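Side-chain contacts in ABC transporter, substrate-binding protein (Streptococcus pneumoniae, PDB 5G5Y), which binds fructooligosaccharides, preferring long-chain ones, as the solute-binding component of the FusABC-MsmK importer: residues F194-A199 and E410-Y415; F185-G188 and E192-K195; Q429-K434 and L479-K484. All coordinates share one frame; numbering follows the deposited sequence.

Contact 1: residues F194-A199 and E410-Y415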
ATOM      1  N   PHE A 194       0.701  10.448  12.666  1.00 13.84           N
ATOM      2  CA  PHE A 194       1.080  11.823  12.425  1.00 14.24           C
ATOM      3  C   PHE A 194       2.397  12.025  11.658  1.00 14.50           C
ATOM      4  O   PHE A 194       2.762  13.169  11.391  1.00 14.19           O
ATOM      5  CB  PHE A 194       1.149  12.651  13.762  1.00 14.95           C
ATOM      6  CG  PHE A 194       2.115  12.107  14.779  1.00 15.47           C
ATOM      7  CD1 PHE A 194       3.485  12.280  14.642  1.00 16.12           C
ATOM      8  CD2 PHE A 194       1.657  11.359  15.852  1.00 16.21           C
ATOM      9  CE1 PHE A 194       4.365  11.734  15.572  1.00 15.70           C
ATOM     10  CE2 PHE A 194       2.545  10.820  16.777  1.00 16.72           C
ATOM     11  CZ  PHE A 194       3.896  11.030  16.648  1.00 15.97           C
ATOM     12  N   LYS A 195       3.135  10.950  11.359  1.00 13.80           N
ATOM     13  CA  LYS A 195       4.539  11.070  10.911  1.00 14.20           C
ATOM     14  C   LYS A 195       4.692  11.879   9.597  1.00 14.44           C
ATOM     15  O   LYS A 195       5.767  12.454   9.343  1.00 13.72           O
ATOM     16  CB  LYS A 195       5.260   9.707  10.848  1.00 14.70           C
ATOM     17  CG  LYS A 195       4.763   8.779   9.732  1.00 14.91           C
ATOM     18  CD  LYS A 195       5.631   7.535   9.543  1.00 14.99           C
ATOM     19  CE  LYS A 195       5.819   6.696  10.809  1.00 15.36           C
ATOM     20  NZ  LYS A 195       4.541   6.018  11.187  1.00 15.62           N
ATOM     21  N   PHE A 196       3.626  11.973   8.793  1.00 13.72           N
ATOM     22  CA  PHE A 196       3.587  12.903   7.651  1.00 15.65           C
ATOM     23  C   PHE A 196       4.159  14.319   7.945  1.00 14.97           C
ATOM     24  O   PHE A 196       4.846  14.946   7.097  1.00 13.87           O
ATOM     25  CB  PHE A 196       2.138  13.002   7.110  1.00 16.42           C
ATOM     26  CG  PHE A 196       1.985  13.976   5.998  1.00 17.56           C
ATOM     27  CD1 PHE A 196       2.387  13.638   4.704  1.00 18.57           C
ATOM     28  CD2 PHE A 196       1.528  15.245   6.250  1.00 19.93           C
ATOM     29  CE1 PHE A 196       2.297  14.548   3.666  1.00 18.78           C
ATOM     30  CE2 PHE A 196       1.443  16.173   5.213  1.00 20.38           C
ATOM     31  CZ  PHE A 196       1.832  15.817   3.924  1.00 20.40           C
ATOM     32  N   LEU A 197       3.910  14.829   9.146  1.00 15.01           N
ATOM     33  CA  LEU A 197       4.320  16.203   9.486  1.00 16.20           C
ATOM     34  C   LEU A 197       5.827  16.333   9.717  1.00 15.94           C
ATOM     35  O   LEU A 197       6.343  17.449   9.708  1.00 16.46           O
ATOM     36  CB  LEU A 197       3.596  16.721  10.739  1.00 17.18           C
ATOM     37  CG  LEU A 197       2.086  17.006  10.582  1.00 19.36           C
ATOM     38  CD1 LEU A 197       1.531  17.623  11.862  1.00 21.11           C
ATOM     39  CD2 LEU A 197       1.779  17.912   9.391  1.00 19.34           C
ATOM     40  N   PHE A 198       6.532  15.228   9.945  1.00 14.26           N
ATOM     41  CA  PHE A 198       7.971  15.313  10.257  1.00 14.95           C
ATOM     42  C   PHE A 198       8.799  15.965   9.158  1.00 13.82           C
ATOM     43  O   PHE A 198       9.834  16.582   9.461  1.00 13.32           O
ATOM     44  CB  PHE A 198       8.545  13.932  10.626  1.00 14.92           C
ATOM     45  CG  PHE A 198       8.324  13.566  12.083  1.00 16.85           C
ATOM     46  CD1 PHE A 198       7.170  13.980  12.782  1.00 18.38           C
ATOM     47  CD2 PHE A 198       9.277  12.830  12.772  1.00 19.46           C
ATOM     48  CE1 PHE A 198       6.985  13.644  14.126  1.00 18.57           C
ATOM     49  CE2 PHE A 198       9.099  12.492  14.110  1.00 19.56           C
ATOM     50  CZ  PHE A 198       7.949  12.897  14.789  1.00 19.68           C
ATOM     51  N   ALA A 199       8.357  15.807   7.914  1.00 13.18           N
ATOM     52  CA  ALA A 199       9.032  16.352   6.746  1.00 12.79           C
ATOM     53  C   ALA A 199       9.083  17.889   6.736  1.00 13.64           C
ATOM     54  O   ALA A 199       9.970  18.475   6.097  1.00 12.77           O
ATOM     55  CB  ALA A 199       8.395  15.820   5.461  1.00 13.50           C
ATOM     56  N   GLU A 410      -1.774  17.881  -6.508  1.00 18.07           N
ATOM     57  CA  GLU A 410      -2.008  19.294  -6.161  1.00 20.30           C
ATOM     58  C   GLU A 410      -1.218  19.720  -4.909  1.00 18.94           C
ATOM     59  O   GLU A 410      -0.547  20.748  -4.938  1.00 18.90           O
ATOM     60  CB  GLU A 410      -3.501  19.496  -5.869  1.00 23.53           C
ATOM     61  CG  GLU A 410      -3.928  20.874  -5.384  1.00 28.70           C
ATOM     62  CD  GLU A 410      -5.455  21.033  -5.239  1.00 34.96           C
ATOM     63  OE1 GLU A 410      -6.226  20.039  -5.381  1.00 39.46           O
ATOM     64  OE2 GLU A 410      -5.885  22.165  -4.930  1.00 39.08           O
ATOM     65  N   TYR A 411      -1.278  18.909  -3.850  1.00 16.58           N
ATOM     66  CA  TYR A 411      -0.728  19.307  -2.546  1.00 17.11           C
ATOM     67  C   TYR A 411       0.697  18.832  -2.262  1.00 16.50           C
ATOM     68  O   TYR A 411       1.443  19.529  -1.574  1.00 16.38           O
ATOM     69  CB  TYR A 411      -1.642  18.828  -1.423  1.00 17.54           C
ATOM     70  CG  TYR A 411      -2.939  19.593  -1.387  1.00 18.34           C
ATOM     71  CD1 TYR A 411      -2.993  20.884  -0.840  1.00 20.32           C
ATOM     72  CD2 TYR A 411      -4.118  19.053  -1.919  1.00 19.46           C
ATOM     73  CE1 TYR A 411      -4.180  21.615  -0.833  1.00 19.76           C
ATOM     74  CE2 TYR A 411      -5.314  19.778  -1.903  1.00 19.97           C
ATOM     75  CZ  TYR A 411      -5.350  21.042  -1.333  1.00 20.93           C
ATOM     76  OH  TYR A 411      -6.569  21.762  -1.283  1.00 21.14           O
ATOM     77  N   TYR A 412       1.053  17.641  -2.731  1.00 15.31           N
ATOM     78  CA  TYR A 412       2.270  16.962  -2.217  1.00 14.05           C
ATOM     79  C   TYR A 412       3.409  16.807  -3.214  1.00 13.81           C
ATOM     80  O   TYR A 412       4.577  17.001  -2.876  1.00 13.55           O
ATOM     81  CB  TYR A 412       1.929  15.606  -1.662  1.00 14.20           C
ATOM     82  CG  TYR A 412       0.846  15.541  -0.639  1.00 15.10           C
ATOM     83  CD1 TYR A 412       0.731  16.495   0.371  1.00 15.87           C
ATOM     84  CD2 TYR A 412      -0.061  14.497  -0.659  1.00 15.90           C
ATOM     85  CE1 TYR A 412      -0.272  16.434   1.304  1.00 17.31           C
ATOM     86  CE2 TYR A 412      -1.045  14.385   0.311  1.00 16.23           C
ATOM     87  CZ  TYR A 412      -1.139  15.346   1.302  1.00 18.52           C
ATOM     88  OH  TYR A 412      -2.140  15.252   2.247  1.00 17.79           O
ATOM     89  N   VAL A 413       3.087  16.417  -4.441  1.00 13.41           N
ATOM     90  CA  VAL A 413       4.106  16.176  -5.435  1.00 13.96           C
ATOM     91  C   VAL A 413       5.154  17.297  -5.611  1.00 14.23           C
ATOM     92  O   VAL A 413       6.344  16.991  -5.662  1.00 14.47           O
ATOM     93  CB  VAL A 413       3.477  15.741  -6.752  1.00 14.18           C
ATOM     94  CG1 VAL A 413       4.490  15.746  -7.905  1.00 14.64           C
ATOM     95  CG2 VAL A 413       2.881  14.347  -6.559  1.00 14.37           C
ATOM     96  N   PRO A 414       4.737  18.580  -5.608  1.00 15.16           N
ATOM     97  CA  PRO A 414       5.723  19.651  -5.730  1.00 14.84           C
ATOM     98  C   PRO A 414       6.820  19.669  -4.653  1.00 14.59           C
ATOM     99  O   PRO A 414       7.911  20.218  -4.895  1.00 14.00           O
ATOM    100  CB  PRO A 414       4.874  20.933  -5.657  1.00 15.15           C
ATOM    101  CG  PRO A 414       3.505  20.522  -6.088  1.00 15.75           C
ATOM    102  CD  PRO A 414       3.352  19.116  -5.579  1.00 15.53           C
ATOM    103  N   TYR A 415       6.544  19.037  -3.505  1.00 14.03           N
ATOM    104  CA  TYR A 415       7.444  19.034  -2.360  1.00 13.96           C
ATOM    105  C   TYR A 415       8.165  17.688  -2.143  1.00 13.40           C
ATOM    106  O   TYR A 415       8.905  17.586  -1.192  1.00 13.14           O
ATOM    107  CB  TYR A 415       6.665  19.413  -1.120  1.00 13.25           C
ATOM    108  CG  TYR A 415       5.969  20.718  -1.339  1.00 13.91           C
ATOM    109  CD1 TYR A 415       6.714  21.886  -1.481  1.00 13.81           C
ATOM    110  CD2 TYR A 415       4.592  20.782  -1.479  1.00 13.93           C
ATOM    111  CE1 TYR A 415       6.114  23.083  -1.759  1.00 14.95           C
ATOM    112  CE2 TYR A 415       3.962  22.004  -1.734  1.00 15.63           C
ATOM    113  CZ  TYR A 415       4.737  23.133  -1.883  1.00 16.53           C
ATOM    114  OH  TYR A 415       4.146  24.333  -2.099  1.00 20.35           O
TER

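Contact 2: residues F185-G188 and E192-K195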
ATOM      1  N   PHE A 185      -4.826  11.312  16.029  1.00 17.89           N
ATOM      2  CA  PHE A 185      -4.172  10.321  15.211  1.00 17.36           C
ATOM      3  C   PHE A 185      -4.292   9.017  15.919  1.00 17.04           C
ATOM      4  O   PHE A 185      -4.705   8.962  17.106  1.00 16.90           O
ATOM      5  CB  PHE A 185      -2.693  10.697  15.016  1.00 17.16           C
ATOM      6  CG  PHE A 185      -1.968  11.001  16.314  1.00 16.62           C
ATOM      7  CD1 PHE A 185      -1.411   9.976  17.084  1.00 16.55           C
ATOM      8  CD2 PHE A 185      -1.863  12.298  16.757  1.00 16.09           C
ATOM      9  CE1 PHE A 185      -0.736  10.272  18.295  1.00 16.51           C
ATOM     10  CE2 PHE A 185      -1.182  12.598  17.954  1.00 17.83           C
ATOM     11  CZ  PHE A 185      -0.623  11.583  18.718  1.00 16.11           C
ATOM     12  N   ILE A 186      -4.003   7.951  15.185  1.00 16.41           N
ATOM     13  CA  ILE A 186      -3.768   6.627  15.757  1.00 17.07           C
ATOM     14  C   ILE A 186      -2.277   6.378  15.613  1.00 17.60           C
ATOM     15  O   ILE A 186      -1.766   6.187  14.514  1.00 17.03           O
ATOM     16  CB  ILE A 186      -4.586   5.501  15.101  1.00 17.54           C
ATOM     17  CG1 ILE A 186      -6.095   5.832  15.123  1.00 18.13           C
ATOM     18  CG2 ILE A 186      -4.343   4.164  15.801  1.00 18.32           C
ATOM     19  CD1 ILE A 186      -6.949   4.802  14.453  1.00 18.14           C
ATOM     20  N   SER A 187      -1.598   6.336  16.737  1.00 18.70           N
ATOM     21  CA  SER A 187      -0.130   6.224  16.749  1.00 19.51           C
ATOM     22  C   SER A 187       0.451   4.892  16.268  1.00 20.08           C
ATOM     23  O   SER A 187      -0.005   3.796  16.618  1.00 21.10           O
ATOM     24  CB  SER A 187       0.409   6.536  18.148  1.00 19.49           C
ATOM     25  OG  SER A 187       1.850   6.519  18.157  1.00 18.21           O
ATOM     26  N   GLY A 188       1.497   4.996  15.455  1.00 20.96           N
ATOM     27  CA  GLY A 188       2.276   3.865  15.030  1.00 19.68           C
ATOM     28  C   GLY A 188       2.370   3.761  13.519  1.00 20.05           C
ATOM     29  O   GLY A 188       2.456   4.778  12.835  1.00 16.63           O
ATOM     30  N   GLU A 192      -3.245   6.495   9.809  1.00 14.98           N
ATOM     31  CA  GLU A 192      -3.767   7.410  10.796  1.00 14.50           C
ATOM     32  C   GLU A 192      -2.688   7.986  11.713  1.00 14.60           C
ATOM     33  O   GLU A 192      -2.987   8.705  12.646  1.00 14.94           O
ATOM     34  CB  GLU A 192      -4.895   6.723  11.597  1.00 15.34           C
ATOM     35  CG  GLU A 192      -6.178   6.484  10.803  1.00 15.83           C
ATOM     36  CD  GLU A 192      -6.082   5.422   9.745  1.00 16.04           C
ATOM     37  OE1 GLU A 192      -5.593   4.328  10.032  1.00 18.18           O
ATOM     38  OE2 GLU A 192      -6.480   5.658   8.601  1.00 18.11           O
ATOM     39  N   ASP A 193      -1.424   7.722  11.424  1.00 15.81           N
ATOM     40  CA  ASP A 193      -0.330   8.259  12.208  1.00 15.69           C
ATOM     41  C   ASP A 193       0.032   9.690  11.782  1.00 15.05           C
ATOM     42  O   ASP A 193      -0.213  10.062  10.644  1.00 15.39           O
ATOM     43  CB  ASP A 193       0.909   7.364  12.046  1.00 15.19           C
ATOM     44  CG  ASP A 193       2.012   7.732  13.023  1.00 15.31           C
ATOM     45  OD1 ASP A 193       1.685   7.830  14.230  1.00 15.59           O
ATOM     46  OD2 ASP A 193       3.171   8.026  12.624  1.00 14.04           O
ATOM     47  N   PHE A 194       0.701  10.448  12.666  1.00 13.84           N
ATOM     48  CA  PHE A 194       1.080  11.823  12.425  1.00 14.24           C
ATOM     49  C   PHE A 194       2.397  12.025  11.658  1.00 14.50           C
ATOM     50  O   PHE A 194       2.762  13.169  11.391  1.00 14.19           O
ATOM     51  CB  PHE A 194       1.149  12.651  13.762  1.00 14.95           C
ATOM     52  CG  PHE A 194       2.115  12.107  14.779  1.00 15.47           C
ATOM     53  CD1 PHE A 194       3.485  12.280  14.642  1.00 16.12           C
ATOM     54  CD2 PHE A 194       1.657  11.359  15.852  1.00 16.21           C
ATOM     55  CE1 PHE A 194       4.365  11.734  15.572  1.00 15.70           C
ATOM     56  CE2 PHE A 194       2.545  10.820  16.777  1.00 16.72           C
ATOM     57  CZ  PHE A 194       3.896  11.030  16.648  1.00 15.97           C
ATOM     58  N   LYS A 195       3.135  10.950  11.359  1.00 13.80           N
ATOM     59  CA  LYS A 195       4.539  11.070  10.911  1.00 14.20           C
ATOM     60  C   LYS A 195       4.692  11.879   9.597  1.00 14.44           C
ATOM     61  O   LYS A 195       5.767  12.454   9.343  1.00 13.72           O
ATOM     62  CB  LYS A 195       5.260   9.707  10.848  1.00 14.70           C
ATOM     63  CG  LYS A 195       4.763   8.779   9.732  1.00 14.91           C
ATOM     64  CD  LYS A 195       5.631   7.535   9.543  1.00 14.99           C
ATOM     65  CE  LYS A 195       5.819   6.696  10.809  1.00 15.36           C
ATOM     66  NZ  LYS A 195       4.541   6.018  11.187  1.00 15.62           N
TER
HETATM   67  O   HOH W   1      -2.059   4.600  12.139  1.00 16.03           O

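Contact 3: residues Q429-K434 and L479-K484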
ATOM      1  N   GLN A 429      17.431 -15.580   1.600  1.00 23.66           N
ATOM      2  CA  GLN A 429      16.820 -16.092   2.837  1.00 25.54           C
ATOM      3  C   GLN A 429      17.565 -15.569   4.070  1.00 22.94           C
ATOM      4  O   GLN A 429      16.948 -15.109   5.017  1.00 21.66           O
ATOM      5  CB  GLN A 429      16.756 -17.645   2.815  1.00 32.02           C
ATOM      6  CG  GLN A 429      15.742 -18.263   3.782  1.00 37.92           C
ATOM      7  CD  GLN A 429      14.973 -19.465   3.183  1.00 46.74           C
ATOM      8  OE1 GLN A 429      15.516 -20.267   2.408  1.00 43.07           O
ATOM      9  NE2 GLN A 429      13.686 -19.564   3.523  1.00 49.21           N
ATOM     10  N   GLU A 430      18.894 -15.605   4.030  1.00 21.33           N
ATOM     11  CA  GLU A 430      19.730 -15.139   5.125  1.00 24.31           C
ATOM     12  C   GLU A 430      19.485 -13.665   5.465  1.00 22.28           C
ATOM     13  O   GLU A 430      19.385 -13.281   6.634  1.00 20.86           O
ATOM     14  CB  GLU A 430      21.198 -15.320   4.756  1.00 30.67           C
ATOM     15  CG  GLU A 430      22.162 -15.012   5.885  1.00 38.34           C
ATOM     16  CD  GLU A 430      23.614 -14.904   5.423  1.00 46.36           C
ATOM     17  OE1 GLU A 430      23.878 -14.856   4.194  1.00 53.64           O
ATOM     18  OE2 GLU A 430      24.496 -14.854   6.308  1.00 53.15           O
ATOM     19  N   ASP A 431      19.435 -12.848   4.434  1.00 19.06           N
ATOM     20  CA  ASP A 431      19.137 -11.426   4.624  1.00 19.08           C
ATOM     21  C   ASP A 431      17.719 -11.189   5.109  1.00 18.21           C
ATOM     22  O   ASP A 431      17.515 -10.374   6.023  1.00 18.39           O
ATOM     23  CB  ASP A 431      19.477 -10.608   3.382  1.00 18.29           C
ATOM     24  CG  ASP A 431      20.997 -10.463   3.176  1.00 19.61           C
ATOM     25  OD1 ASP A 431      21.748 -10.528   4.170  1.00 22.08           O
ATOM     26  OD2 ASP A 431      21.458 -10.285   2.033  1.00 20.00           O
ATOM     27  N   LEU A 432      16.767 -11.927   4.567  1.00 17.73           N
ATOM     28  CA  LEU A 432      15.370 -11.835   5.022  1.00 19.48           C
ATOM     29  C   LEU A 432      15.257 -12.071   6.516  1.00 20.81           C
ATOM     30  O   LEU A 432      14.632 -11.277   7.238  1.00 19.56           O
ATOM     31  CB  LEU A 432      14.456 -12.780   4.245  1.00 20.75           C
ATOM     32  CG  LEU A 432      14.059 -12.342   2.845  1.00 22.44           C
ATOM     33  CD1 LEU A 432      13.494 -13.491   2.027  1.00 24.30           C
ATOM     34  CD2 LEU A 432      13.024 -11.239   2.946  1.00 24.74           C
ATOM     35  N   ASP A 433      15.914 -13.131   6.991  1.00 22.40           N
ATOM     36  CA  ASP A 433      15.918 -13.470   8.410  1.00 22.02           C
ATOM     37  C   ASP A 433      16.648 -12.426   9.269  1.00 20.92           C
ATOM     38  O   ASP A 433      16.205 -12.118  10.354  1.00 19.34           O
ATOM     39  CB  ASP A 433      16.538 -14.860   8.647  1.00 24.75           C
ATOM     40  CG  ASP A 433      15.709 -16.000   8.033  1.00 28.62           C
ATOM     41  OD1 ASP A 433      14.512 -15.818   7.651  1.00 28.89           O
ATOM     42  OD2 ASP A 433      16.287 -17.100   7.943  1.00 30.90           O
ATOM     43  N   LYS A 434      17.771 -11.914   8.803  1.00 20.99           N
ATOM     44  CA  LYS A 434      18.490 -10.877   9.528  1.00 22.18           C
ATOM     45  C   LYS A 434      17.664  -9.600   9.689  1.00 19.20           C
ATOM     46  O   LYS A 434      17.646  -8.981  10.759  1.00 17.87           O
ATOM     47  CB  LYS A 434      19.771 -10.498   8.794  1.00 26.04           C
ATOM     48  CG  LYS A 434      20.858 -11.542   8.876  1.00 31.61           C
ATOM     49  CD  LYS A 434      22.222 -11.026   8.428  1.00 36.84           C
ATOM     50  CE  LYS A 434      22.304 -10.939   6.927  1.00 37.64           C
ATOM     51  NZ  LYS A 434      23.597 -10.388   6.431  1.00 45.17           N
ATOM     52  N   LEU A 479      21.152  -1.130   7.750  1.00 17.34           N
ATOM     53  CA  LEU A 479      21.415  -0.164   6.681  1.00 18.81           C
ATOM     54  C   LEU A 479      22.358  -0.648   5.622  1.00 17.94           C
ATOM     55  O   LEU A 479      22.128  -0.373   4.440  1.00 15.31           O
ATOM     56  CB  LEU A 479      21.910   1.169   7.225  1.00 21.23           C
ATOM     57  CG  LEU A 479      20.811   1.991   7.900  1.00 25.31           C
ATOM     58  CD1 LEU A 479      21.445   3.163   8.642  1.00 25.16           C
ATOM     59  CD2 LEU A 479      19.814   2.498   6.850  1.00 27.25           C
ATOM     60  N   ALA A 480      23.389  -1.402   6.024  1.00 16.50           N
ATOM     61  CA  ALA A 480      24.309  -1.960   5.048  1.00 17.03           C
ATOM     62  C   ALA A 480      23.585  -2.960   4.161  1.00 16.10           C
ATOM     63  O   ALA A 480      23.833  -2.998   2.965  1.00 16.24           O
ATOM     64  CB  ALA A 480      25.538  -2.616   5.707  1.00 16.86           C
ATOM     65  N   ILE A 481      22.717  -3.782   4.737  1.00 15.51           N
ATOM     66  CA  ILE A 481      21.925  -4.717   3.938  1.00 15.03           C
ATOM     67  C   ILE A 481      21.009  -3.969   2.943  1.00 14.64           C
ATOM     68  O   ILE A 481      20.974  -4.301   1.745  1.00 14.34           O
ATOM     69  CB  ILE A 481      21.101  -5.679   4.794  1.00 14.98           C
ATOM     70  CG1 ILE A 481      22.053  -6.644   5.527  1.00 16.71           C
ATOM     71  CG2 ILE A 481      20.103  -6.428   3.914  1.00 15.61           C
ATOM     72  CD1 ILE A 481      21.440  -7.268   6.751  1.00 17.93           C
ATOM     73  N   LYS A 482      20.305  -2.966   3.444  1.00 13.79           N
ATOM     74  CA  LYS A 482      19.392  -2.188   2.608  1.00 14.38           C
ATOM     75  C   LYS A 482      20.146  -1.495   1.476  1.00 14.84           C
ATOM     76  O   LYS A 482      19.700  -1.478   0.305  1.00 14.32           O
ATOM     77  CB  LYS A 482      18.592  -1.204   3.461  1.00 14.73           C
ATOM     78  CG  LYS A 482      17.573  -1.848   4.421  1.00 15.08           C
ATOM     79  CD  LYS A 482      16.316  -2.299   3.704  1.00 15.70           C
ATOM     80  CE  LYS A 482      15.320  -2.994   4.633  1.00 18.31           C
ATOM     81  NZ  LYS A 482      14.045  -3.280   3.910  1.00 19.08           N
ATOM     82  N   GLN A 483      21.312  -0.935   1.801  1.00 14.68           N
ATOM     83  CA  GLN A 483      22.126  -0.265   0.797  1.00 15.13           C
ATOM     84  C   GLN A 483      22.641  -1.254  -0.229  1.00 15.80           C
ATOM     85  O   GLN A 483      22.699  -0.935  -1.400  1.00 15.21           O
ATOM     86  CB  GLN A 483      23.317   0.480   1.455  1.00 15.82           C
ATOM     87  CG  GLN A 483      24.081   1.371   0.530  1.00 16.16           C
ATOM     88  CD  GLN A 483      23.286   2.588   0.116  1.00 17.16           C
ATOM     89  OE1 GLN A 483      22.908   3.389   0.955  1.00 16.08           O
ATOM     90  NE2 GLN A 483      23.085   2.766  -1.187  1.00 18.31           N
ATOM     91  N   LYS A 484      23.041  -2.452   0.207  1.00 15.88           N
ATOM     92  CA  LYS A 484      23.490  -3.461  -0.718  1.00 17.63           C
ATOM     93  C   LYS A 484      22.431  -3.788  -1.786  1.00 16.10           C
ATOM     94  O   LYS A 484      22.711  -3.798  -2.984  1.00 16.75           O
ATOM     95  CB  LYS A 484      23.913  -4.722   0.050  1.00 19.32           C
ATOM     96  CG  LYS A 484      24.386  -5.902  -0.800  1.00 21.34           C
ATOM     97  CD  LYS A 484      24.754  -7.097   0.086  1.00 23.02           C
ATOM     98  CE  LYS A 484      23.521  -7.827   0.586  1.00 24.00           C
ATOM     99  NZ  LYS A 484      23.841  -9.091   1.309  1.00 24.71           N
TER

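Contact 1: residues F194-A199 and E410-Y415
F196 and Y412 meet ring against ring across a narrow contact that buries 80 Å² in all, while their CA atoms stay 10.8 Å apart, so the two side chains span the distance between the backbones. The first segment includes a 3-10 turn: L197 N donates to F194 O at 3.0 Å, and F198 N to K195 O in the same way. F194 packs against I234 of helix 225-239 and I454 of helix 429-455, and K195 NZ forms salt bridges with D193 and D207 and a hydrogen bond with Y447. With CG anti to the backbone N (chi1 177°), the F196 ring is carried toward the second segment, while its backbone N-H is held by D137. The leading atom is F196 CZ, which lies 3.4 Å from Y412 CE1 and 3.8 Å from Y412 CD1. The ring centres are 5.1 Å apart and the planes are inclined at 58°, an oblique aromatic pair. Seen from Y412, the phenylalanine comes over one face, F196 CE1 lying 3.9 Å above the plane and nearer the rim than the centre. Y411 CB covers the opposite face, so the tyrosine ring is packed between its own neighbour and F196; V135, from a loop, touches both rings of the pair. Further along, F198 meets V231 and I234 of helix 225-239. Y412 lies near the C-terminal end of helix 399-412, and Y415 N donates to Y412 O. The pair belongs to the lobe built on the mixed sheet of strands 181-183, 264-269, 138-142 and 282-284: it joins the loop after strand 181-183 to helix 399-412, within the two-lobed fold of ABC-transporter solute-binding proteins.

Contact 2: residues F185-G188 and E192-K195
The ring of F185 carries F194 CD2 over the centre of one face, 3.4 Å above the plane, with the backbone N of S187 at its edge. F194 presents its own edge to F185 in a T-shaped pair, centroids 4.7 Å apart and planes at 76°, and D193 OD1 lies over the rim of one F194 face. Both phenylalanines hold CG between the backbone N and the carbonyl carbon (chi1 51° and 59°), which turns their side chains the same way and lets them lie side by side. I186 N donates to E192 O at 2.8 Å, coming from above the carbonyl plane, while I186 CB and E192 CB touch at 3.7 Å. A water joins I186 O to E192 N. D193 then forms an Asx turn, its OD2 accepting from K195 N. The lysine's bent chain brings K195 NZ to 2.8 Å from D193 OD2, a salt bridge made from the opposite face of the carboxylate to the backbone N-H. G188 N donates to D193 OD1 at 3.1 Å, from above the carboxylate plane. R450 of helix 429-455 binds both D193 OD1 and S187 OG, and E192 OE2 is hydrogen-bonded to T269 OG1, beside the substrate residues N191 and W270.

Contact 3: residues Q429-K434 and L479-K484
The helix segments around D431 and I481 run closer to antiparallel than parallel, 138° between their N-to-C directions, with axes 11.1 Å apart and the CA atoms of D431 and I481 separated by 7.3 Å. This is helix-helix packing between helix 429-455 and the C-terminal helix 475-492, and each helix contributes two residues three positions apart: D431 and K434 on one, I481 and K484 on the other. I481 forms the apolar part. Its CG1 branch, anti to the carbonyl carbon (chi1 -68°), extends so that I481 CD1 lies against the aliphatic chain of K434, 4.2 Å from both K434 CB and K434 CD. I481 CG2 lies 4.2 Å from D431 CG, and M427 adds to the packing around the isoleucine. Polar contacts run alongside, toward the exposed lysines. K484 leaves its helix extended and bends at chi3, bringing its ammonium group to D431 from the direction opposite to the aspartate side chain. The hydroxyl of Y485 is hydrogen-bonded to the same oxygen, D431 OD2, which therefore has two partners from helix 475-492. In the salt bridge K484 NZ sits 2.8 Å from D431 OD2, on its syn side and 19° out of the carboxylate plane.

How the contacts relate
Segment 194-199 of contact 1 overlaps segment 192-195 of contact 2 at F194 and K195, on the loop after strand 181-183; the contact centres are about 14 Å apart. Contact 2 is the nearer to the sugar site: the E192 side chain is about 3 Å from that of N191 and about 5 Å from that of W270, whereas the side chains of F196 and Y412 in contact 1 are about 10 Å from those of N191 and W270, respectively. Contact 3 is separate, about 29 Å from contact 1 and about 27 Å from contact 2 between centres. Helix 429-455 carries one side of contact 3 and, through R450, reaches F194 and K195.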